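PDB 7JVH: glycoside Hydrolase Family 43_12 from Metagenome, which probably hydrolyses glycosidic bonds in xylose- or arabinose-containing plant polysaccharides. Local coordinates for residues Lys24-Asn32 and Glu413-Leu421; Tyr451-Leu461 and Leu473-Gln482. One frame throughout, in Å; residues are numbered along the deposited sequence.

Interaction 1: Lys24-Asn32 and Glu413-Leu421; sequences KVPAATFTN and EGGLQMTAL
Ala28, Thr29 and Phe30 pair with Met418, Gln417 and Leu416 as antiparallel strands, which inserts the start of the chain into a sheet of the concanavalin A-like beta-sandwich. The strand directions differ by 160°. Alternating pairs define the register: Ala28 with Met418 and Phe30 with Leu416 are hydrogen-bonded, whereas Thr29 with Gln417 is non-hydrogen-bonded. Around Ala28, Met418 N donates to Ala28 O (3.2 Å) and Ala27 N to Met418 O (3.2 Å). Phe30 N reaches Leu416 O at 3.0 Å, and Leu416 N returns a bond to Phe30 O (2.8 Å). Leu416 O also receives a CA-H contact from Thr29 and lies at the edge of the Phe30 ring.

On the face of Thr29 and Gln417 the two side chains run side by side, Thr29 OG1 meeting Gln417 CG at 3.2 Å. Thr29 CG2, anti to the backbone N, leans over Gly415, where a side chain would collide with this methyl. Replacing Thr29 by a glycine would probably strip the cover from Gly415 and leave the Gln417 chain freer to turn. Before the strand, the Pro26 ring lies by Gln417 and Thr419, with Pro26 CB 3.6 Å from Met418 O.

The other face is apolar. Met418, a selenomethionine, has CG between its backbone N and carbonyl carbon (chi1 76°) and a chain that bends back, bringing CE to Phe30 CD1 (3.7 Å). Met418 SE also makes a Met-aromatic contact, lying obliquely, 54° off the normal of the Phe30 ring.

Phe30, Leu416 and Met418 all touch Met563 of strand 560-566. Strand 442-451 flanks the pair beside Thr29 and Thr31, and strand 408-410 continues the sheet beyond Gln417.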
ATOM      1  N   LYS A  24      17.130  -6.576 -26.649  1.00 76.54           N
ATOM      2  CA  LYS A  24      17.307  -8.047 -26.820  1.00 90.55           C
ATOM      3  C   LYS A  24      18.305  -8.624 -25.818  1.00 99.06           C
ATOM      4  O   LYS A  24      19.061  -7.889 -25.195  1.00106.25           O
ATOM      5  CB  LYS A  24      17.788  -8.364 -28.232  1.00 94.40           C
ATOM      6  CG  LYS A  24      16.831  -7.892 -29.311  1.00 96.02           C
ATOM      7  CD  LYS A  24      17.367  -8.168 -30.702  1.00 94.51           C
ATOM      8  CE  LYS A  24      16.573  -7.402 -31.743  1.00 95.27           C
ATOM      9  NZ  LYS A  24      17.268  -7.436 -33.054  1.00 98.77           N
ATOM     10  N   VAL A  25      18.319  -9.957 -25.725  1.00 99.16           N
ATOM     11  CA  VAL A  25      19.099 -10.764 -24.762  1.00 90.52           C
ATOM     12  C   VAL A  25      18.994 -10.221 -23.340  1.00 77.77           C
ATOM     13  O   VAL A  25      19.458  -9.124 -23.048  1.00 74.80           O
ATOM     14  CB  VAL A  25      20.593 -10.984 -25.172  1.00 90.87           C
ATOM     15  CG1 VAL A  25      20.698 -11.577 -26.576  1.00 89.88           C
ATOM     16  CG2 VAL A  25      21.409  -9.713 -25.060  1.00 91.93           C
ATOM     17  N   PRO A  26      18.377 -10.970 -22.395  1.00 71.43           N
ATOM     18  CA  PRO A  26      18.237 -10.504 -21.013  1.00 72.32           C
ATOM     19  C   PRO A  26      19.568 -10.318 -20.276  1.00 68.80           C
ATOM     20  O   PRO A  26      20.561 -10.928 -20.633  1.00 77.32           O
ATOM     21  CB  PRO A  26      17.422 -11.628 -20.355  1.00 76.10           C
ATOM     22  CG  PRO A  26      16.850 -12.438 -21.454  1.00 72.56           C
ATOM     23  CD  PRO A  26      17.785 -12.304 -22.606  1.00 71.80           C
ATOM     24  N   ALA A  27      19.555  -9.485 -19.234  1.00 64.18           N
ATOM     25  CA  ALA A  27      20.736  -9.183 -18.435  1.00 54.14           C
ATOM     26  C   ALA A  27      21.030 -10.272 -17.405  1.00 63.77           C
ATOM     27  O   ALA A  27      22.177 -10.478 -17.021  1.00 67.25           O
ATOM     28  CB  ALA A  27      20.557  -7.863 -17.724  1.00 44.35           C
ATOM     29  N   ALA A  28      19.967 -10.936 -16.939  1.00 62.82           N
ATOM     30  CA  ALA A  28      20.073 -12.004 -15.960  1.00 64.71           C
ATOM     31  C   ALA A  28      18.779 -12.803 -15.847  1.00 59.52           C
ATOM     32  O   ALA A  28      17.720 -12.361 -16.293  1.00 56.74           O
ATOM     33  CB  ALA A  28      20.456 -11.432 -14.606  1.00 59.02           C
ATOM     34  N   THR A  29      18.898 -13.993 -15.248  1.00 54.07           N
ATOM     35  CA  THR A  29      17.774 -14.832 -14.855  1.00 54.37           C
ATOM     36  C   THR A  29      17.848 -15.076 -13.346  1.00 63.00           C
ATOM     37  O   THR A  29      18.764 -15.727 -12.861  1.00 64.65           O
ATOM     38  CB  THR A  29      17.774 -16.165 -15.621  1.00 60.94           C
ATOM     39  OG1 THR A  29      17.755 -15.901 -17.026  1.00 71.96           O
ATOM     40  CG2 THR A  29      16.559 -17.004 -15.289  1.00 56.12           C
ATOM     41  N   PHE A  30      16.874 -14.529 -12.613  1.00 71.15           N
ATOM     42  CA  PHE A  30      16.779 -14.686 -11.165  1.00 64.45           C
ATOM     43  C   PHE A  30      15.995 -15.956 -10.885  1.00 63.14           C
ATOM     44  O   PHE A  30      14.805 -16.027 -11.181  1.00 68.77           O
ATOM     45  CB  PHE A  30      16.110 -13.474 -10.530  1.00 55.29           C
ATOM     46  CG  PHE A  30      16.848 -12.178 -10.766  1.00 49.07           C
ATOM     47  CD1 PHE A  30      16.653 -11.452 -11.937  1.00 55.68           C
ATOM     48  CD2 PHE A  30      17.738 -11.693  -9.825  1.00 50.61           C
ATOM     49  CE1 PHE A  30      17.330 -10.266 -12.164  1.00 50.90           C
ATOM     50  CE2 PHE A  30      18.428 -10.507 -10.051  1.00 60.72           C
ATOM     51  CZ  PHE A  30      18.214  -9.783 -11.213  1.00 53.66           C
ATOM     52  N   THR A  31      16.689 -16.961 -10.335  1.00 53.57           N
ATOM     53  CA  THR A  31      16.157 -18.303 -10.141  1.00 53.19           C
ATOM     54  C   THR A  31      15.431 -18.452  -8.796  1.00 58.21           C
ATOM     55  O   THR A  31      14.670 -19.394  -8.614  1.00 61.49           O
ATOM     56  CB  THR A  31      17.288 -19.350 -10.231  1.00 57.51           C
ATOM     57  OG1 THR A  31      16.742 -20.657 -10.327  1.00 82.08           O
ATOM     58  CG2 THR A  31      18.155 -19.305  -9.003  1.00 55.93           C
ATOM     59  N   ASN A  32      15.709 -17.534  -7.861  1.00 58.74           N
ATOM     60  CA  ASN A  32      15.088 -17.497  -6.543  1.00 59.18           C
ATOM     61  C   ASN A  32      14.984 -16.090  -5.965  1.00 55.67           C
ATOM     62  O   ASN A  32      15.850 -15.247  -6.197  1.00 56.17           O
ATOM     63  CB  ASN A  32      15.876 -18.337  -5.544  1.00 54.78           C
ATOM     64  CG  ASN A  32      15.298 -18.275  -4.136  1.00 65.53           C
ATOM     65  OD1 ASN A  32      15.867 -17.655  -3.237  1.00 62.07           O
ATOM     66  ND2 ASN A  32      14.139 -18.890  -3.953  1.00 75.38           N
ATOM     67  N   GLU A 413      12.769 -23.420 -18.100  1.00 99.44           N
ATOM     68  CA  GLU A 413      13.104 -24.150 -16.876  1.00 95.41           C
ATOM     69  C   GLU A 413      12.762 -23.360 -15.602  1.00 87.47           C
ATOM     70  O   GLU A 413      13.041 -23.822 -14.500  1.00 88.33           O
ATOM     71  CB  GLU A 413      14.599 -24.542 -16.884  1.00104.82           C
ATOM     72  CG  GLU A 413      15.609 -23.400 -16.682  1.00116.01           C
ATOM     73  CD  GLU A 413      15.864 -22.525 -17.916  1.00124.12           C
ATOM     74  OE1 GLU A 413      15.792 -23.030 -19.058  1.00129.13           O
ATOM     75  OE2 GLU A 413      16.163 -21.320 -17.737  1.00120.61           O
ATOM     76  N   GLY A 414      12.173 -22.169 -15.770  1.00 79.65           N
ATOM     77  CA  GLY A 414      11.751 -21.315 -14.671  1.00 72.35           C
ATOM     78  C   GLY A 414      12.778 -20.259 -14.315  1.00 71.43           C
ATOM     79  O   GLY A 414      13.962 -20.420 -14.595  1.00 74.57           O
ATOM     80  N   GLY A 415      12.316 -19.180 -13.679  1.00 68.17           N
ATOM     81  CA  GLY A 415      13.158 -18.067 -13.273  1.00 58.01           C
ATOM     82  C   GLY A 415      12.766 -16.785 -13.981  1.00 60.53           C
ATOM     83  O   GLY A 415      12.246 -16.827 -15.101  1.00 68.76           O
ATOM     84  N   LEU A 416      13.015 -15.645 -13.321  1.00 59.44           N
ATOM     85  CA  LEU A 416      12.752 -14.320 -13.874  1.00 60.59           C
ATOM     86  C   LEU A 416      13.851 -13.882 -14.836  1.00 67.67           C
ATOM     87  O   LEU A 416      14.866 -13.330 -14.415  1.00 72.33           O
ATOM     88  CB  LEU A 416      12.631 -13.263 -12.767  1.00 57.71           C
ATOM     89  CG  LEU A 416      11.316 -13.130 -12.029  1.00 53.29           C
ATOM     90  CD1 LEU A 416      11.358 -11.935 -11.095  1.00 53.97           C
ATOM     91  CD2 LEU A 416      10.164 -12.992 -12.993  1.00 58.94           C
ATOM     92  N   GLN A 417      13.624 -14.137 -16.126  1.00 69.33           N
ATOM     93  CA  GLN A 417      14.417 -13.588 -17.222  1.00 68.11           C
ATOM     94  C   GLN A 417      13.985 -12.137 -17.406  1.00 70.60           C
ATOM     95  O   GLN A 417      12.869 -11.896 -17.860  1.00 80.40           O
ATOM     96  CB  GLN A 417      14.125 -14.340 -18.508  1.00 71.01           C
ATOM     97  CG  GLN A 417      15.109 -15.438 -18.852  1.00 85.02           C
ATOM     98  CD  GLN A 417      14.778 -16.075 -20.181  1.00 95.75           C
ATOM     99  OE1 GLN A 417      14.451 -15.385 -21.160  1.00101.86           O
ATOM    100  NE2 GLN A 417      14.876 -17.408 -20.244  1.00 95.54           N
HETATM  101  N   MSE A 418      14.846 -11.169 -17.055  1.00 65.89           N
HETATM  102  CA  MSE A 418      14.449  -9.783 -17.223  1.00 80.58           C
HETATM  103  C   MSE A 418      15.505  -9.001 -18.004  1.00 77.18           C
HETATM  104  O   MSE A 418      16.708  -9.155 -17.803  1.00 75.72           O
HETATM  105  CB  MSE A 418      14.030  -9.169 -15.878  1.00 90.23           C
HETATM  106  CG  MSE A 418      15.113  -8.780 -14.898  1.00 93.91           C
HETATM  107 SE   MSE A 418      14.265  -7.902 -13.309  1.00 71.56          SE
HETATM  108  CE  MSE A 418      13.585  -9.369 -12.201  1.00 51.13           C
ATOM    109  N   THR A 419      14.989  -8.204 -18.954  1.00 76.11           N
ATOM    110  CA  THR A 419      15.770  -7.429 -19.901  1.00 62.43           C
ATOM    111  C   THR A 419      15.767  -5.977 -19.434  1.00 60.84           C
ATOM    112  O   THR A 419      14.771  -5.489 -18.919  1.00 71.77           O
ATOM    113  CB  THR A 419      15.134  -7.539 -21.296  1.00 57.34           C
ATOM    114  OG1 THR A 419      14.946  -8.925 -21.624  1.00 65.39           O
ATOM    115  CG2 THR A 419      15.998  -6.881 -22.365  1.00 60.22           C
ATOM    116  N   ALA A 420      16.903  -5.295 -19.591  1.00 64.31           N
ATOM    117  CA  ALA A 420      17.075  -3.937 -19.079  1.00 60.55           C
ATOM    118  C   ALA A 420      16.350  -2.928 -19.954  1.00 59.10           C
ATOM    119  O   ALA A 420      16.573  -2.878 -21.153  1.00 62.22           O
ATOM    120  CB  ALA A 420      18.548  -3.583 -18.970  1.00 57.75           C
ATOM    121  N   LEU A 421      15.466  -2.134 -19.338  1.00 58.74           N
ATOM    122  CA  LEU A 421      14.901  -0.940 -19.947  1.00 53.85           C
ATOM    123  C   LEU A 421      15.974   0.154 -19.949  1.00 53.14           C
ATOM    124  O   LEU A 421      17.044  -0.000 -19.349  1.00 44.14           O
ATOM    125  CB  LEU A 421      13.673  -0.468 -19.168  1.00 54.57           C
ATOM    126  CG  LEU A 421      12.449  -1.381 -19.148  1.00 50.76           C
ATOM    127  CD1 LEU A 421      11.370  -0.815 -18.236  1.00 50.89           C
ATOM    128  CD2 LEU A 421      11.901  -1.613 -20.545  1.00 45.78           C
TER

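Interaction 2: Tyr451-Leu461 and Leu473-Gln482; sequences YNTKAAQKAGL and LTVQTEGKEQ
Tyr451 OH is gripped by two partners: it donates in the carbonyl plane to Gln457 O (2.6 Å) and hydrogen-bonds Thr477 OG1 (2.6 Å), both lying at the ring edge. With CG anti to the backbone N (chi1 170°), the ring is laid over Val475, whose CG1 makes a CH-pi contact 3.8 Å from the Tyr451 centroid and only 9° off the normal. Gln482 CG approaches the same ring obliquely, while Gln482 OE1 accepts from Leu511 N and its NE2 gives Thr477 OG1 a weak bond.

Further along, the extended Lys458 chain crosses that of Gln476, with Lys458 CE 3.6 Å from Gln476 OE1. One water accepts from Lys458 NZ and Gln476 NE2, and that amide nitrogen also donates to Thr474 OG1 (2.8 Å), which fixes the amide's rotation.

The backbones pair in antiparallel register, Ala459 with Val475 and Leu461 with Leu473 being hydrogen-bonded. Between them Gly460 CA lies 3.1 Å from Leu473 O, and a CB on Gly460 would point toward the partner strand and clash with that oxygen and with Thr474 CA. This strand pairing, 458-464 with 469-477, is a beta hairpin within a sheet of the concanavalin A-like sandwich.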
ATOM      1  N   TYR A 451      23.913 -14.716 -14.311  1.00 59.40           N
ATOM      2  CA  TYR A 451      24.233 -13.425 -14.879  1.00 47.88           C
ATOM      3  C   TYR A 451      24.762 -13.653 -16.264  1.00 61.37           C
ATOM      4  O   TYR A 451      25.901 -14.094 -16.437  1.00 75.69           O
ATOM      5  CB  TYR A 451      25.274 -12.723 -13.991  1.00 54.05           C
ATOM      6  CG  TYR A 451      25.851 -11.475 -14.595  1.00 58.60           C
ATOM      7  CD1 TYR A 451      25.210 -10.247 -14.444  1.00 60.98           C
ATOM      8  CD2 TYR A 451      27.013 -11.521 -15.345  1.00 62.73           C
ATOM      9  CE1 TYR A 451      25.721  -9.088 -15.014  1.00 59.63           C
ATOM     10  CE2 TYR A 451      27.533 -10.369 -15.927  1.00 69.51           C
ATOM     11  CZ  TYR A 451      26.880  -9.154 -15.758  1.00 64.04           C
ATOM     12  OH  TYR A 451      27.423  -8.045 -16.327  1.00 55.66           O
ATOM     13  N   ASN A 452      23.908 -13.426 -17.265  1.00 64.51           N
ATOM     14  CA  ASN A 452      24.324 -13.320 -18.678  1.00 68.18           C
ATOM     15  C   ASN A 452      25.608 -12.496 -18.947  1.00 75.72           C
ATOM     16  O   ASN A 452      25.577 -11.269 -18.971  1.00 71.00           O
ATOM     17  CB  ASN A 452      23.181 -12.743 -19.503  1.00 64.22           C
ATOM     18  CG  ASN A 452      23.441 -12.847 -20.981  1.00 69.64           C
ATOM     19  OD1 ASN A 452      24.581 -12.744 -21.421  1.00 75.77           O
ATOM     20  ND2 ASN A 452      22.388 -13.073 -21.760  1.00 65.40           N
ATOM     21  N   THR A 453      26.725 -13.199 -19.169  1.00 77.80           N
ATOM     22  CA  THR A 453      28.044 -12.580 -19.418  1.00 72.78           C
ATOM     23  C   THR A 453      28.129 -11.936 -20.792  1.00 56.45           C
ATOM     24  O   THR A 453      28.960 -11.085 -21.017  1.00 53.24           O
ATOM     25  CB  THR A 453      29.196 -13.593 -19.270  1.00 68.36           C
ATOM     26  OG1 THR A 453      28.968 -14.668 -20.183  1.00 73.26           O
ATOM     27  CG2 THR A 453      29.257 -14.094 -17.840  1.00 54.64           C
ATOM     28  N   LYS A 454      27.262 -12.370 -21.707  1.00 56.66           N
ATOM     29  CA  LYS A 454      27.213 -11.837 -23.070  1.00 67.64           C
ATOM     30  C   LYS A 454      26.604 -10.431 -23.098  1.00 81.90           C
ATOM     31  O   LYS A 454      27.159  -9.543 -23.725  1.00 87.69           O
ATOM     32  CB  LYS A 454      26.472 -12.776 -24.030  1.00 78.98           C
ATOM     33  CG  LYS A 454      26.429 -12.263 -25.462  1.00 96.56           C
ATOM     34  CD  LYS A 454      25.931 -13.311 -26.448  1.00105.60           C
ATOM     35  CE  LYS A 454      25.779 -12.707 -27.849  1.00107.89           C
ATOM     36  NZ  LYS A 454      24.732 -13.354 -28.704  1.00106.08           N
ATOM     37  N   ALA A 455      25.463 -10.244 -22.430  1.00 80.74           N
ATOM     38  CA  ALA A 455      24.816  -8.942 -22.345  1.00 79.98           C
ATOM     39  C   ALA A 455      25.642  -7.915 -21.551  1.00 75.34           C
ATOM     40  O   ALA A 455      25.510  -6.724 -21.778  1.00 84.00           O
ATOM     41  CB  ALA A 455      23.414  -9.071 -21.756  1.00 87.26           C
ATOM     42  N   ALA A 456      26.486  -8.396 -20.631  1.00 70.49           N
ATOM     43  CA  ALA A 456      27.402  -7.573 -19.845  1.00 67.37           C
ATOM     44  C   ALA A 456      26.774  -6.448 -19.017  1.00 67.09           C
ATOM     45  O   ALA A 456      27.481  -5.619 -18.425  1.00 62.02           O
ATOM     46  CB  ALA A 456      28.507  -7.030 -20.733  1.00 64.13           C
ATOM     47  N   GLN A 457      25.440  -6.465 -18.914  1.00 63.48           N
ATOM     48  CA  GLN A 457      24.677  -5.407 -18.222  1.00 56.50           C
ATOM     49  C   GLN A 457      24.803  -5.502 -16.692  1.00 46.97           C
ATOM     50  O   GLN A 457      25.669  -6.193 -16.197  1.00 64.42           O
ATOM     51  CB  GLN A 457      23.230  -5.438 -18.716  1.00 56.28           C
ATOM     52  CG  GLN A 457      23.135  -5.217 -20.216  1.00 57.64           C
ATOM     53  CD  GLN A 457      21.738  -5.304 -20.780  1.00 68.35           C
ATOM     54  OE1 GLN A 457      20.851  -5.934 -20.220  1.00 77.88           O
ATOM     55  NE2 GLN A 457      21.551  -4.678 -21.924  1.00 70.40           N
ATOM     56  N   LYS A 458      23.949  -4.794 -15.955  1.00 57.52           N
ATOM     57  CA  LYS A 458      23.930  -4.829 -14.500  1.00 55.04           C
ATOM     58  C   LYS A 458      22.706  -5.601 -14.005  1.00 55.19           C
ATOM     59  O   LYS A 458      21.608  -5.405 -14.505  1.00 62.97           O
ATOM     60  CB  LYS A 458      23.886  -3.405 -13.934  1.00 54.56           C
ATOM     61  CG  LYS A 458      24.831  -2.423 -14.594  1.00 59.00           C
ATOM     62  CD  LYS A 458      24.785  -1.094 -13.845  1.00 60.86           C
ATOM     63  CE  LYS A 458      25.783  -0.095 -14.414  1.00 63.98           C
ATOM     64  NZ  LYS A 458      25.707   1.185 -13.671  1.00 64.07           N
ATOM     65  N   ALA A 459      22.913  -6.461 -13.008  1.00 46.59           N
ATOM     66  CA  ALA A 459      21.852  -7.284 -12.439  1.00 53.32           C
ATOM     67  C   ALA A 459      22.105  -7.476 -10.956  1.00 57.82           C
ATOM     68  O   ALA A 459      23.229  -7.800 -10.551  1.00 63.20           O
ATOM     69  CB  ALA A 459      21.799  -8.636 -13.129  1.00 54.43           C
ATOM     70  N   GLY A 460      21.068  -7.247 -10.141  1.00 43.97           N
ATOM     71  CA  GLY A 460      21.226  -7.302  -8.710  1.00 40.18           C
ATOM     72  C   GLY A 460      20.000  -7.131  -7.849  1.00 46.63           C
ATOM     73  O   GLY A 460      18.885  -7.422  -8.265  1.00 39.89           O
ATOM     74  N   LEU A 461      20.243  -6.660  -6.624  1.00 48.18           N
ATOM     75  CA  LEU A 461      19.285  -6.653  -5.536  1.00 54.06           C
ATOM     76  C   LEU A 461      19.117  -5.225  -5.065  1.00 56.87           C
ATOM     77  O   LEU A 461      20.103  -4.513  -4.895  1.00 55.30           O
ATOM     78  CB  LEU A 461      19.824  -7.539  -4.389  1.00 44.18           C
ATOM     79  CG  LEU A 461      19.124  -7.481  -3.038  1.00 46.06           C
ATOM     80  CD1 LEU A 461      17.762  -8.159  -3.091  1.00 45.00           C
ATOM     81  CD2 LEU A 461      20.022  -8.117  -1.999  1.00 41.43           C
ATOM     82  N   LEU A 473      22.816  -3.312  -5.034  1.00 54.17           N
ATOM     83  CA  LEU A 473      23.980  -4.180  -5.168  1.00 47.96           C
ATOM     84  C   LEU A 473      23.827  -4.935  -6.472  1.00 46.95           C
ATOM     85  O   LEU A 473      22.869  -5.670  -6.654  1.00 48.20           O
ATOM     86  CB  LEU A 473      24.048  -5.168  -4.008  1.00 46.36           C
ATOM     87  CG  LEU A 473      25.186  -6.210  -4.017  1.00 49.77           C
ATOM     88  CD1 LEU A 473      26.544  -5.567  -3.737  1.00 42.28           C
ATOM     89  CD2 LEU A 473      24.919  -7.312  -3.001  1.00 44.43           C
ATOM     90  N   THR A 474      24.775  -4.738  -7.389  1.00 41.59           N
ATOM     91  CA  THR A 474      24.714  -5.297  -8.731  1.00 41.69           C
ATOM     92  C   THR A 474      26.038  -5.975  -9.107  1.00 66.50           C
ATOM     93  O   THR A 474      27.126  -5.488  -8.757  1.00 58.06           O
ATOM     94  CB  THR A 474      24.415  -4.202  -9.784  1.00 47.18           C
ATOM     95  OG1 THR A 474      25.385  -3.159  -9.665  1.00 50.70           O
ATOM     96  CG2 THR A 474      23.045  -3.585  -9.592  1.00 40.43           C
ATOM     97  N   VAL A 475      25.927  -7.106  -9.817  1.00 53.50           N
ATOM     98  CA  VAL A 475      27.023  -7.685 -10.566  1.00 48.99           C
ATOM     99  C   VAL A 475      27.107  -6.880 -11.842  1.00 54.52           C
ATOM    100  O   VAL A 475      26.094  -6.606 -12.464  1.00 65.37           O
ATOM    101  CB  VAL A 475      26.794  -9.185 -10.901  1.00 58.37           C
ATOM    102  CG1 VAL A 475      27.907  -9.775 -11.760  1.00 57.56           C
ATOM    103  CG2 VAL A 475      26.615  -9.986  -9.630  1.00 56.64           C
ATOM    104  N   GLN A 476      28.333  -6.505 -12.219  1.00 54.71           N
ATOM    105  CA  GLN A 476      28.623  -5.783 -13.453  1.00 58.75           C
ATOM    106  C   GLN A 476      29.840  -6.423 -14.111  1.00 62.91           C
ATOM    107  O   GLN A 476      30.418  -7.332 -13.552  1.00 57.36           O
ATOM    108  CB  GLN A 476      28.877  -4.312 -13.143  1.00 51.25           C
ATOM    109  CG  GLN A 476      27.688  -3.630 -12.483  1.00 54.57           C
ATOM    110  CD  GLN A 476      27.926  -2.166 -12.184  1.00 57.66           C
ATOM    111  OE1 GLN A 476      28.731  -1.513 -12.831  1.00 54.03           O
ATOM    112  NE2 GLN A 476      27.232  -1.648 -11.185  1.00 56.48           N
ATOM    113  N   THR A 477      30.199  -5.938 -15.305  1.00 68.51           N
ATOM    114  CA  THR A 477      31.348  -6.432 -16.062  1.00 62.72           C
ATOM    115  C   THR A 477      32.346  -5.304 -16.310  1.00 66.43           C
ATOM    116  O   THR A 477      31.959  -4.172 -16.571  1.00 68.83           O
ATOM    117  CB  THR A 477      30.947  -7.020 -17.434  1.00 60.58           C
ATOM    118  OG1 THR A 477      29.846  -7.935 -17.288  1.00 52.97           O
ATOM    119  CG2 THR A 477      32.123  -7.749 -18.086  1.00 48.06           C
ATOM    120  N   GLU A 478      33.636  -5.642 -16.209  1.00 65.77           N
ATOM    121  CA  GLU A 478      34.755  -4.741 -16.467  1.00 65.82           C
ATOM    122  C   GLU A 478      35.894  -5.607 -17.002  1.00 78.77           C
ATOM    123  O   GLU A 478      36.479  -6.389 -16.258  1.00 87.34           O
ATOM    124  CB  GLU A 478      35.182  -4.011 -15.195  1.00 55.37           C
ATOM    125  CG  GLU A 478      34.085  -3.141 -14.593  1.00 54.49           C
ATOM    126  CD  GLU A 478      34.531  -2.353 -13.372  1.00 60.88           C
ATOM    127  OE1 GLU A 478      35.729  -2.329 -13.064  1.00 69.15           O
ATOM    128  OE2 GLU A 478      33.665  -1.772 -12.703  1.00 59.77           O
ATOM    129  N   GLY A 479      36.187  -5.467 -18.302  1.00 79.04           N
ATOM    130  CA  GLY A 479      37.048  -6.376 -19.029  1.00 79.52           C
ATOM    131  C   GLY A 479      36.235  -7.622 -19.354  1.00 80.09           C
ATOM    132  O   GLY A 479      35.069  -7.533 -19.757  1.00 74.10           O
ATOM    133  N   LYS A 480      36.860  -8.791 -19.192  1.00 91.33           N
ATOM    134  CA  LYS A 480      36.168 -10.074 -19.297  1.00106.99           C
ATOM    135  C   LYS A 480      36.119 -10.636 -17.882  1.00106.54           C
ATOM    136  O   LYS A 480      36.505 -11.785 -17.616  1.00116.28           O
ATOM    137  CB  LYS A 480      36.865 -11.034 -20.282  1.00120.36           C
ATOM    138  CG  LYS A 480      36.101 -12.355 -20.518  1.00124.38           C
ATOM    139  CD  LYS A 480      34.623 -12.138 -20.853  1.00120.01           C
ATOM    140  CE  LYS A 480      33.888 -13.458 -20.998  1.00112.58           C
ATOM    141  NZ  LYS A 480      33.596 -14.044 -19.668  1.00108.83           N
ATOM    142  N   GLU A 481      35.646  -9.784 -16.972  1.00 91.81           N
ATOM    143  CA  GLU A 481      35.538 -10.074 -15.562  1.00 84.73           C
ATOM    144  C   GLU A 481      34.319  -9.374 -14.967  1.00 76.52           C
ATOM    145  O   GLU A 481      33.987  -8.247 -15.333  1.00 78.79           O
ATOM    146  CB  GLU A 481      36.804  -9.624 -14.834  1.00 82.55           C
ATOM    147  CG  GLU A 481      37.912 -10.676 -14.841  1.00 95.65           C
ATOM    148  CD  GLU A 481      38.904 -10.481 -13.705  1.00102.94           C
ATOM    149  OE1 GLU A 481      38.439 -10.048 -12.601  1.00108.02           O
ATOM    150  OE2 GLU A 481      40.123 -10.763 -13.921  1.00 95.90           O
ATOM    151  N   GLN A 482      33.674 -10.058 -14.016  1.00 68.36           N
ATOM    152  CA  GLN A 482      32.563  -9.505 -13.267  1.00 58.30           C
ATOM    153  C   GLN A 482      33.019  -8.895 -11.954  1.00 56.09           C
ATOM    154  O   GLN A 482      33.995  -9.334 -11.363  1.00 60.01           O
ATOM    155  CB  GLN A 482      31.458 -10.541 -13.070  1.00 50.51           C
ATOM    156  CG  GLN A 482      30.623 -10.791 -14.318  1.00 58.07           C
ATOM    157  CD  GLN A 482      31.416 -11.442 -15.414  1.00 56.15           C
ATOM    158  OE1 GLN A 482      32.137 -12.376 -15.144  1.00 68.97           O
ATOM    159  NE2 GLN A 482      31.297 -10.963 -16.634  1.00 67.83           N
TER
HETATM  160  O   HOH W   1      27.413   1.462 -11.534  1.00 53.24           O

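Overall arrangement
The two contacts belong to opposing sheets of one beta-sandwich, their centres about 13 Å apart. Interaction 1 is partly buried and joins segments 381 residues apart, tying the N-terminal strand to the C-terminal module; interaction 2 is more buried and local, centred on one hairpin and the turns at its open end. They meet across the sandwich interior, where Ala28 CB packs 3.4 Å from Ala459 CB. Strand 560-566 links them further, since it touches Phe30 and Met418 and is hydrogen-bonded to the backbones of Lys458 and Gly460. Their chemistry differs accordingly: interaction 1 rests on backbone bonds and apolar contacts, whereas interaction 2 adds a tyrosine hydroxyl network and a water-bridged lysine-glutamine pair.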